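Side-chain contacts in conserved hypothetical protein (Bacteroides thetaiotaomicron, PDB 2FB6), which is of unknown function but folds as a small single-chain alpha/beta domain, with helices packed around a parallel five-stranded sheet: residues 23-26 and 27-31; 44-47 and 48-52; 65-69 and 70-74; 103-106 and 107-111. All coordinates share one frame; numbering follows the deposited sequence. Where two conformers were deposited one is given.

Interaction 1: 23-26 and 27-31; sequences FNML and AMYAL
M25 and Y29 carry the main side-chain contact, lying side by side on one flank of helix 19-36 and pointing the same way. In the selenomethionine M25 the chain bends at chi2 and again at chi3, which brings methyl CE within 3.8 Å of Y29 CB; its approach to the aromatic ring is oblique. Y29 has CG anti to its backbone N (chi1 -180°), and the phenol runs on past the methyl to W39, whose NE1 is hydrogen-bonded to Y29 OH.

The hydrogen bonds across the contact are all backbone bonds. Two have normal helical spacing and are nearly equal in geometry: Y29 N to M25 O at 2.9 Å and A30 N to L26 O at 3.0 Å, with N-H...O angles of 160° and 159°. Just before these, the spacing is wider: M28 N reaches five residues back to F23 O in a weak bond of 3.4 Å.

On the buried flank the packing of L26 is apolar, on I12 and W14 of strand 9-14, while A27 touches E63 of helix 58-70. The i to i+5 bond marks a pi-type turn within an otherwise alpha-helical segment, here in the connecting helix of a beta-alpha-beta unit.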
loop_
_atom_site.group_PDB
_atom_site.type_symbol
_atom_site.label_atom_id
_atom_site.label_comp_id
_atom_site.label_asym_id
_atom_site.label_seq_id
_atom_site.Cartn_x
_atom_site.Cartn_y
_atom_site.Cartn_z
ATOM N N PHE A 23 -11.679 -0.793 -4.345
ATOM C CA PHE A 23 -11.850 -2.079 -4.977
ATOM C C PHE A 23 -11.629 -1.955 -6.483
ATOM O O PHE A 23 -10.848 -2.720 -7.081
ATOM C CB PHE A 23 -13.226 -2.665 -4.660
ATOM C CG PHE A 23 -13.421 -3.044 -3.202
ATOM C CD1 PHE A 23 -12.597 -3.986 -2.589
ATOM C CD2 PHE A 23 -14.458 -2.493 -2.470
ATOM C CE1 PHE A 23 -12.800 -4.360 -1.253
ATOM C CE2 PHE A 23 -14.667 -2.860 -1.134
ATOM C CZ PHE A 23 -13.826 -3.784 -0.537
ATOM N N ASN A 24 -12.274 -0.954 -7.078
ATOM C CA ASN A 24 -12.378 -0.893 -8.540
ATOM C C ASN A 24 -11.242 -0.203 -9.269
ATOM O O ASN A 24 -11.110 -0.335 -10.495
ATOM C CB ASN A 24 -13.698 -0.266 -8.927
ATOM C CG ASN A 24 -14.869 -1.089 -8.473
ATOM O OD1 ASN A 24 -15.232 -2.067 -9.126
ATOM N ND2 ASN A 24 -15.470 -0.707 -7.356
HETATM N N MSE A 25 -10.429 0.526 -8.530
HETATM C CA MSE A 25 -9.296 1.213 -9.138
HETATM C C MSE A 25 -8.026 0.655 -8.524
HETATM O O MSE A 25 -7.243 -0.037 -9.196
HETATM C CB MSE A 25 -9.417 2.737 -8.967
HETATM C CG MSE A 25 -8.510 3.546 -9.887
HETATM SE SE MSE A 25 -6.668 3.633 -9.236
HETATM C CE MSE A 25 -5.782 2.967 -10.854
ATOM N N LEU A 26 -7.856 0.899 -7.230
ATOM C CA LEU A 26 -6.587 0.657 -6.590
ATOM C C LEU A 26 -6.213 -0.827 -6.583
ATOM O O LEU A 26 -5.168 -1.200 -7.130
ATOM C CB LEU A 26 -6.626 1.221 -5.168
ATOM C CG LEU A 26 -5.289 1.420 -4.475
ATOM C CD1 LEU A 26 -5.437 2.519 -3.420
ATOM C CD2 LEU A 26 -4.818 0.116 -3.856
ATOM N N ALA A 27 -7.057 -1.671 -5.988
ATOM C CA ALA A 27 -6.724 -3.092 -5.869
ATOM C C ALA A 27 -6.709 -3.784 -7.225
ATOM O O ALA A 27 -5.821 -4.597 -7.508
ATOM C CB ALA A 27 -7.669 -3.806 -4.910
HETATM N N MSE A 28 -7.675 -3.450 -8.078
HETATM C CA MSE A 28 -7.729 -4.090 -9.381
HETATM C C MSE A 28 -6.493 -3.777 -10.226
HETATM O O MSE A 28 -5.895 -4.681 -10.846
HETATM C CB MSE A 28 -8.985 -3.697 -10.130
HETATM C CG MSE A 28 -9.153 -4.506 -11.367
HETATM SE SE MSE A 28 -10.776 -3.999 -12.200
HETATM C CE MSE A 28 -10.170 -2.353 -13.113
ATOM N N TYR A 29 -6.064 -2.518 -10.236
ATOM C CA TYR A 29 -4.890 -2.188 -11.039
ATOM C C TYR A 29 -3.621 -2.790 -10.426
ATOM O O TYR A 29 -2.774 -3.321 -11.147
ATOM C CB TYR A 29 -4.759 -0.682 -11.206
ATOM C CG TYR A 29 -3.557 -0.303 -12.044
ATOM C CD1 TYR A 29 -3.456 -0.695 -13.388
ATOM C CD2 TYR A 29 -2.517 0.463 -11.501
ATOM C CE1 TYR A 29 -2.344 -0.338 -14.168
ATOM C CE2 TYR A 29 -1.416 0.814 -12.270
ATOM C CZ TYR A 29 -1.327 0.415 -13.588
ATOM O OH TYR A 29 -0.202 0.774 -14.310
ATOM N N ALA A 30 -3.501 -2.737 -9.106
ATOM C CA ALA A 30 -2.294 -3.239 -8.467
ATOM C C ALA A 30 -2.162 -4.754 -8.675
ATOM O O ALA A 30 -1.085 -5.268 -9.074
ATOM C CB ALA A 30 -2.285 -2.884 -6.990
ATOM N N LEU A 31 -3.261 -5.472 -8.453
ATOM C CA LEU A 31 -3.235 -6.937 -8.592
ATOM C C LEU A 31 -2.938 -7.371 -10.015
ATOM O O LEU A 31 -2.096 -8.258 -10.253
ATOM C CB LEU A 31 -4.549 -7.564 -8.114
ATOM C CG LEU A 31 -4.646 -7.746 -6.612
ATOM C CD1 LEU A 31 -6.096 -7.929 -6.202
ATOM C CD2 LEU A 31 -3.785 -8.960 -6.210
#

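Interaction 2: 44-47 and 48-52; sequences IILW and GASVK
L46 and V51 make the apolar part of this strand-to-helix turn. Methyl CG2 of V51 lies 4.1 Å from L46 CB and 3.5 Å from L46 O, so one branch of the valine meets both side chain and backbone at the end of strand 41-46. V51 also packs on C80, C81 and F84 of helix 78-84.

Polar contacts centre on S50. Its hydroxyl is held between the backbone N and the carbonyl carbon (chi1 59°), which turns OG back toward the strand, 3.4 Å from W47 N. The hydroxyl is hydrogen-bonded to W14 O, a link to the neighbouring strand 9-14. Within the turn itself, V51 N bonds to G48 O at 3.0 Å.

Backbone sterics account for G48. A beta carbon there would fall about 2.4 Å from W47 O, a clash, and the positive phi of 111° is well suited to glycine. The indole of W47 meets G48 N at its edge, near the ring plane, with CD1 3.4 Å from that nitrogen. A sharp glycine turn leading from a strand's C-terminal end into the next helix, 49-56, is characteristic of the beta-alpha loops of parallel alpha/beta folds.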
loop_
_atom_site.group_PDB
_atom_site.type_symbol
_atom_site.label_atom_id
_atom_site.label_comp_id
_atom_site.label_asym_id
_atom_site.label_seq_id
_atom_site.Cartn_x
_atom_site.Cartn_y
_atom_site.Cartn_z
ATOM N N ILE A 44 2.659 -0.399 -1.753
ATOM C CA ILE A 44 1.487 0.377 -1.362
ATOM C C ILE A 44 1.712 0.905 0.041
ATOM O O ILE A 44 2.088 0.148 0.928
ATOM C CB ILE A 44 0.186 -0.470 -1.421
ATOM C CG1 ILE A 44 -0.043 -0.995 -2.864
ATOM C CG2 ILE A 44 -1.012 0.380 -0.910
ATOM C CD1 ILE A 44 -1.245 -1.865 -3.036
ATOM N N ILE A 45 1.506 2.208 0.213
ATOM C CA ILE A 45 1.662 2.869 1.512
ATOM C C ILE A 45 0.267 3.190 2.051
ATOM O O ILE A 45 -0.481 3.933 1.430
ATOM C CB ILE A 45 2.453 4.189 1.388
ATOM C CG1 ILE A 45 3.814 3.969 0.705
ATOM C CG2 ILE A 45 2.593 4.834 2.771
ATOM C CD1 ILE A 45 4.424 5.280 0.223
ATOM N N LEU A 46 -0.063 2.613 3.201
ATOM C CA LEU A 46 -1.323 2.901 3.882
ATOM C C LEU A 46 -1.119 4.044 4.858
ATOM O O LEU A 46 -0.396 3.906 5.839
ATOM C CB LEU A 46 -1.796 1.673 4.654
ATOM C CG LEU A 46 -2.415 0.556 3.833
ATOM C CD1 LEU A 46 -2.660 -0.657 4.697
ATOM C CD2 LEU A 46 -3.719 1.045 3.247
ATOM N N TRP A 47 -1.761 5.184 4.608
ATOM C CA TRP A 47 -1.505 6.354 5.441
ATOM C C TRP A 47 -2.693 7.287 5.315
ATOM O O TRP A 47 -2.964 7.784 4.227
ATOM C CB TRP A 47 -0.232 7.047 4.932
ATOM C CG TRP A 47 0.359 8.075 5.851
ATOM C CD1 TRP A 47 -0.248 8.707 6.898
ATOM C CD2 TRP A 47 1.674 8.616 5.761
ATOM N NE1 TRP A 47 0.619 9.608 7.474
ATOM C CE2 TRP A 47 1.812 9.558 6.800
ATOM C CE3 TRP A 47 2.769 8.374 4.916
ATOM C CZ2 TRP A 47 2.993 10.285 7.002
ATOM C CZ3 TRP A 47 3.948 9.092 5.130
ATOM C CH2 TRP A 47 4.048 10.020 6.157
ATOM N N GLY A 48 -3.376 7.547 6.432
ATOM C CA GLY A 48 -4.576 8.403 6.420
ATOM C C GLY A 48 -5.835 7.612 6.703
ATOM O O GLY A 48 -5.788 6.624 7.426
ATOM N N ALA A 49 -6.960 8.042 6.122
ATOM C CA ALA A 49 -8.272 7.426 6.386
ATOM C C ALA A 49 -8.272 5.924 6.050
ATOM O O ALA A 49 -8.940 5.116 6.701
ATOM C CB ALA A 49 -9.357 8.176 5.609
ATOM N N SER A 50 -7.472 5.561 5.058
ATOM C CA SER A 50 -7.324 4.165 4.657
ATOM C C SER A 50 -6.907 3.199 5.765
ATOM O O SER A 50 -7.272 2.025 5.731
ATOM C CB SER A 50 -6.303 4.075 3.536
ATOM O OG SER A 50 -5.062 4.590 3.987
ATOM N N VAL A 51 -6.127 3.685 6.730
ATOM C CA VAL A 51 -5.639 2.819 7.791
ATOM C C VAL A 51 -6.808 2.309 8.641
ATOM O O VAL A 51 -6.873 1.121 8.973
ATOM C CB VAL A 51 -4.584 3.538 8.662
ATOM C CG1 VAL A 51 -4.251 2.709 9.904
ATOM C CG2 VAL A 51 -3.308 3.763 7.863
ATOM N N LYS A 52 -7.748 3.204 8.930
ATOM C CA LYS A 52 -8.968 2.835 9.661
ATOM C C LYS A 52 -9.818 1.879 8.833
ATOM O O LYS A 52 -10.366 0.913 9.365
ATOM C CB LYS A 52 -9.791 4.069 10.037
ATOM C CG LYS A 52 -9.238 4.844 11.207
ATOM C CD LYS A 52 -10.214 5.926 11.650
ATOM C CE LYS A 52 -9.553 6.897 12.608
ATOM N NZ LYS A 52 -10.441 8.058 12.919
#

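Interaction 3: 65-69 and 70-74; sequences LEMLQ and SGITI
M67 and I72 meet on the buried side of the turn that ends helix 58-70, where the CG methylene of the selenomethionine comes within 3.8 Å of I72 CD1 as the two chains cross obliquely. Beside it, L68 and I74 cross at about a right angle, L68 CD2 lying 3.9 Å from I74 CG1. L31 of helix 19-36 and I44 of strand 41-46 also touch M67, and I72 and I74 rest on strand 41-46, which makes this the close-packed part of the contact.

The carbonyl of M67 is gripped by two donors: S70 OG at 2.7 Å and I72 N at 3.3 Å. The serine can fold back this way because its hydroxyl sits between its own N and carbonyl carbon (chi1 78°). Without the hydroxyl, as with an alanine here, M67 O would probably keep the longer amide bond from I72 as its main hold, and the last helical turn would be less firmly tied. With G71 at a phi of 99° and bonds reaching back into the final turn, the chain forms a Schellman motif, which ends the helix and releases the backbone into strand 73-77.

The other side is more loosely built. G71 is exposed, and its N reaches L68 O at 3.1 Å from well above the carbonyl plane (65° out of it). A water bridges the turn here, donating to L68 O at 2.8 Å and to I72 O at 2.7 Å.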
loop_
_atom_site.group_PDB
_atom_site.type_symbol
_atom_site.label_atom_id
_atom_site.label_comp_id
_atom_site.label_asym_id
_atom_site.label_seq_id
_atom_site.Cartn_x
_atom_site.Cartn_y
_atom_site.Cartn_z
ATOM N N LEU A 65 -4.969 -9.362 1.628
ATOM C CA LEU A 65 -4.345 -10.679 1.639
ATOM C C LEU A 65 -4.006 -11.165 0.231
ATOM O O LEU A 65 -2.920 -11.720 0.007
ATOM C CB LEU A 65 -5.215 -11.686 2.395
ATOM C CG LEU A 65 -5.472 -11.314 3.865
ATOM C CD1 LEU A 65 -6.443 -12.315 4.497
ATOM C CD2 LEU A 65 -4.186 -11.188 4.696
ATOM N N GLU A 66 -4.909 -10.932 -0.723
ATOM C CA GLU A 66 -4.642 -11.318 -2.111
ATOM C C GLU A 66 -3.478 -10.516 -2.664
ATOM O O GLU A 66 -2.621 -11.064 -3.370
ATOM C CB GLU A 66 -5.871 -11.159 -3.017
ATOM C CG GLU A 66 -5.684 -11.803 -4.410
ATOM C CD GLU A 66 -6.840 -11.552 -5.368
ATOM O OE1 GLU A 66 -7.895 -11.069 -4.915
ATOM O OE2 GLU A 66 -6.691 -11.823 -6.588
HETATM N N MSE A 67 -3.438 -9.223 -2.350
HETATM C CA MSE A 67 -2.334 -8.405 -2.845
HETATM C C MSE A 67 -1.009 -8.890 -2.270
HETATM O O MSE A 67 -0.032 -9.049 -3.004
HETATM C CB MSE A 67 -2.581 -6.919 -2.561
HETATM C CG MSE A 67 -3.631 -6.345 -3.497
HETATM SE SE MSE A 67 -3.797 -4.428 -3.387
HETATM C CE MSE A 67 -4.552 -4.514 -1.918
ATOM N N LEU A 68 -0.981 -9.161 -0.968
ATOM C CA LEU A 68 0.262 -9.660 -0.367
ATOM C C LEU A 68 0.704 -10.991 -0.970
ATOM O O LEU A 68 1.899 -11.195 -1.195
ATOM C CB LEU A 68 0.158 -9.764 1.160
ATOM C CG LEU A 68 0.107 -8.418 1.899
ATOM C CD1 LEU A 68 -0.346 -8.585 3.354
ATOM C CD2 LEU A 68 1.463 -7.700 1.871
ATOM N N GLN A 69 -0.254 -11.869 -1.256
ATOM C CA GLN A 69 0.058 -13.181 -1.842
ATOM C C GLN A 69 0.671 -13.024 -3.230
ATOM O O GLN A 69 1.489 -13.844 -3.650
ATOM C CB GLN A 69 -1.193 -14.056 -1.936
ATOM C CG GLN A 69 -1.757 -14.537 -0.617
ATOM C CD GLN A 69 -2.980 -15.412 -0.830
ATOM O OE1 GLN A 69 -2.867 -16.542 -1.310
ATOM N NE2 GLN A 69 -4.156 -14.892 -0.495
ATOM N N SER A 70 0.273 -11.976 -3.952
ATOM C CA SER A 70 0.803 -11.764 -5.306
ATOM C C SER A 70 2.218 -11.171 -5.304
ATOM O O SER A 70 2.843 -11.080 -6.353
ATOM C CB SER A 70 -0.115 -10.834 -6.103
ATOM O OG SER A 70 0.097 -9.485 -5.713
ATOM N N GLY A 71 2.704 -10.735 -4.144
ATOM C CA GLY A 71 4.031 -10.139 -4.055
ATOM C C GLY A 71 4.071 -8.626 -4.032
ATOM O O GLY A 71 5.158 -8.041 -4.036
ATOM N N ILE A 72 2.899 -7.985 -4.030
ATOM C CA ILE A 72 2.824 -6.547 -3.755
ATOM C C ILE A 72 3.249 -6.338 -2.300
ATOM O O ILE A 72 2.851 -7.110 -1.428
ATOM C CB ILE A 72 1.372 -6.070 -3.944
ATOM C CG1 ILE A 72 0.983 -6.132 -5.421
ATOM C CG2 ILE A 72 1.148 -4.640 -3.402
ATOM C CD1 ILE A 72 -0.523 -6.125 -5.663
ATOM N N THR A 73 4.091 -5.338 -2.043
ATOM C CA THR A 73 4.473 -5.031 -0.663
ATOM C C THR A 73 3.516 -3.965 -0.132
ATOM O O THR A 73 3.080 -3.093 -0.877
ATOM C CB THR A 73 5.957 -4.574 -0.540
ATOM O OG1 THR A 73 6.186 -3.438 -1.379
ATOM C CG2 THR A 73 6.895 -5.681 -0.995
ATOM N N ILE A 74 3.184 -4.037 1.152
ATOM C CA ILE A 74 2.268 -3.069 1.774
ATOM C C ILE A 74 2.830 -2.664 3.125
ATOM O O ILE A 74 3.185 -3.524 3.916
ATOM C CB ILE A 74 0.829 -3.622 1.961
ATOM C CG1 ILE A 74 0.314 -4.214 0.643
ATOM C CG2 ILE A 74 -0.093 -2.478 2.452
ATOM C CD1 ILE A 74 -1.079 -4.805 0.729
HETATM O O HOH W 1 4.001 -9.372 -0.623
#

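Interaction 4: 103-106 and 107-111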
loop_
_atom_site.group_PDB
_atom_site.type_symbol
_atom_site.label_atom_id
_atom_site.label_comp_id
_atom_site.label_asym_id
_atom_site.label_seq_id
_atom_site.Cartn_x
_atom_site.Cartn_y
_atom_site.Cartn_z
ATOM N N PRO A 103 10.893 7.008 4.763
ATOM C CA PRO A 103 10.603 6.298 3.518
ATOM C C PRO A 103 9.878 7.135 2.458
ATOM O O PRO A 103 10.300 7.143 1.291
ATOM C CB PRO A 103 9.763 5.101 3.986
ATOM C CG PRO A 103 10.269 4.835 5.372
ATOM C CD PRO A 103 10.521 6.202 5.949
ATOM N N LEU A 104 8.799 7.826 2.825
ATOM C CA LEU A 104 8.086 8.612 1.816
ATOM C C LEU A 104 8.983 9.686 1.221
ATOM O O LEU A 104 8.978 9.908 0.008
ATOM C CB LEU A 104 6.805 9.224 2.373
ATOM C CG LEU A 104 6.012 10.070 1.364
ATOM C CD1 LEU A 104 5.637 9.315 0.062
ATOM C CD2 LEU A 104 4.761 10.611 2.020
ATOM N N THR A 105 9.739 10.358 2.080
ATOM C CA THR A 105 10.677 11.369 1.614
ATOM C C THR A 105 11.639 10.751 0.609
ATOM O O THR A 105 11.843 11.310 -0.479
ATOM C CB THR A 105 11.430 12.025 2.796
ATOM O OG1 THR A 105 10.481 12.551 3.735
ATOM C CG2 THR A 105 12.337 13.162 2.295
ATOM N N GLU A 106 12.199 9.590 0.938
ATOM C CA GLU A 106 13.133 8.942 0.027
ATOM C C GLU A 106 12.479 8.577 -1.299
ATOM O O GLU A 106 13.064 8.782 -2.370
ATOM C CB GLU A 106 13.761 7.717 0.688
ATOM C CG GLU A 106 14.714 8.091 1.823
ATOM C CD GLU A 106 16.002 8.713 1.316
ATOM O OE1 GLU A 106 16.703 8.056 0.509
ATOM O OE2 GLU A 106 16.311 9.858 1.710
ATOM N N TYR A 107 11.256 8.046 -1.240
ATOM C CA TYR A 107 10.560 7.672 -2.478
ATOM C C TYR A 107 10.394 8.890 -3.373
ATOM O O TYR A 107 10.620 8.825 -4.581
ATOM C CB TYR A 107 9.179 7.064 -2.197
ATOM C CG TYR A 107 9.166 5.838 -1.295
ATOM C CD1 TYR A 107 10.236 4.924 -1.268
ATOM C CD2 TYR A 107 8.050 5.561 -0.513
ATOM C CE1 TYR A 107 10.209 3.795 -0.432
ATOM C CE2 TYR A 107 8.013 4.432 0.308
ATOM C CZ TYR A 107 9.089 3.551 0.334
ATOM O OH TYR A 107 9.051 2.427 1.132
ATOM N N LEU A 108 10.005 10.005 -2.780
ATOM C CA LEU A 108 9.813 11.230 -3.555
ATOM C C LEU A 108 11.143 11.748 -4.107
ATOM O O LEU A 108 11.232 12.112 -5.284
ATOM C CB LEU A 108 9.146 12.295 -2.680
ATOM C CG LEU A 108 7.655 12.059 -2.430
ATOM C CD1 LEU A 108 7.172 12.778 -1.164
ATOM C CD2 LEU A 108 6.812 12.470 -3.655
ATOM N N LYS A 109 12.170 11.762 -3.260
ATOM C CA LYS A 109 13.510 12.264 -3.656
ATOM C C LYS A 109 14.114 11.437 -4.775
ATOM O O LYS A 109 14.854 11.968 -5.615
ATOM C CB LYS A 109 14.466 12.261 -2.466
ATOM C CG LYS A 109 13.992 13.126 -1.306
ATOM C CD LYS A 109 14.727 14.415 -1.244
ATOM C CE LYS A 109 14.309 15.232 -0.042
ATOM N NZ LYS A 109 14.904 16.591 -0.098
ATOM N N ASN A 110 13.806 10.140 -4.776
ATOM C CA ASN A 110 14.325 9.217 -5.795
ATOM C C ASN A 110 13.588 9.311 -7.127
ATOM O O ASN A 110 13.958 8.625 -8.086
ATOM C CB ASN A 110 14.285 7.776 -5.280
ATOM C CG ASN A 110 15.213 7.551 -4.112
ATOM O OD1 ASN A 110 16.157 8.320 -3.892
ATOM N ND2 ASN A 110 14.960 6.496 -3.353
ATOM N N GLY A 111 12.558 10.149 -7.182
ATOM C CA GLY A 111 11.787 10.335 -8.406
ATOM C C GLY A 111 10.873 9.162 -8.705
ATOM O O GLY A 111 10.579 8.861 -9.869
HETATM O O HOH W 2 16.482 5.656 -1.017
HETATM O O HOH W 3 17.024 9.483 -1.594
#
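P103 and Y107 meet one turn apart in the last stretch of helix 101-109, which closes in a Schellman motif at G111. With CG anti to its carbonyl carbon (chi1 -57°), the Y107 ring is laid back along the helix, and P103 O stands 3.1 Å above one face, offset toward the rim. That same oxygen takes the helical bond from Y107 N at 2.9 Å. Proline CB meets the far end of the ring, 4.0 Å from CZ, while the hydroxyl reaches on to E75 OE2 in a hydrogen bond. A leucine at this position would probably leave the E75 carboxylate without this partner and open a gap between P103 and I45, which the ring now fills.

L104 and L108 pair on an adjoining flank: L104 CG approaches L108 CD1 to 3.9 Å, and L104 also touches W47. T105 and K109 lie alongside each other and point the same way. A kink in the lysine chain (chi2 -103°) brings its CE within 3.7 Å of T105 CG2, while T105 OG1 bonds back to G101 O.

At the solvent-facing end, E106 has two modelled conformers, so the two waters joining OE1 of one of them to the N110 amide are a less certain bridge. The backbone closes more firmly, with N110 N bonded to E106 O at 2.9 Å and G111 N to L108 O at 3.0 Å.

How the interactions relate
Followed from the N terminus, the four contacts come in series: each closes a short local turn before the next opens, and none nests or crosses. Interaction 1 lies within helix 19-36, interaction 2 joins strand 41-46 to helix 49-56, interaction 3 joins helix 58-70 to strand 73-77, and interaction 4 ends helix 101-109. Space unites the first three around I44, which meets L26, A30 and I72 and pairs through its backbone with T73 on the neighbouring strand. A30 O also packs against I72 CD1. Interaction 4 joins through I45 and W47, against Y107 and L104; its nearest atoms stay about 13 Å from interaction 1.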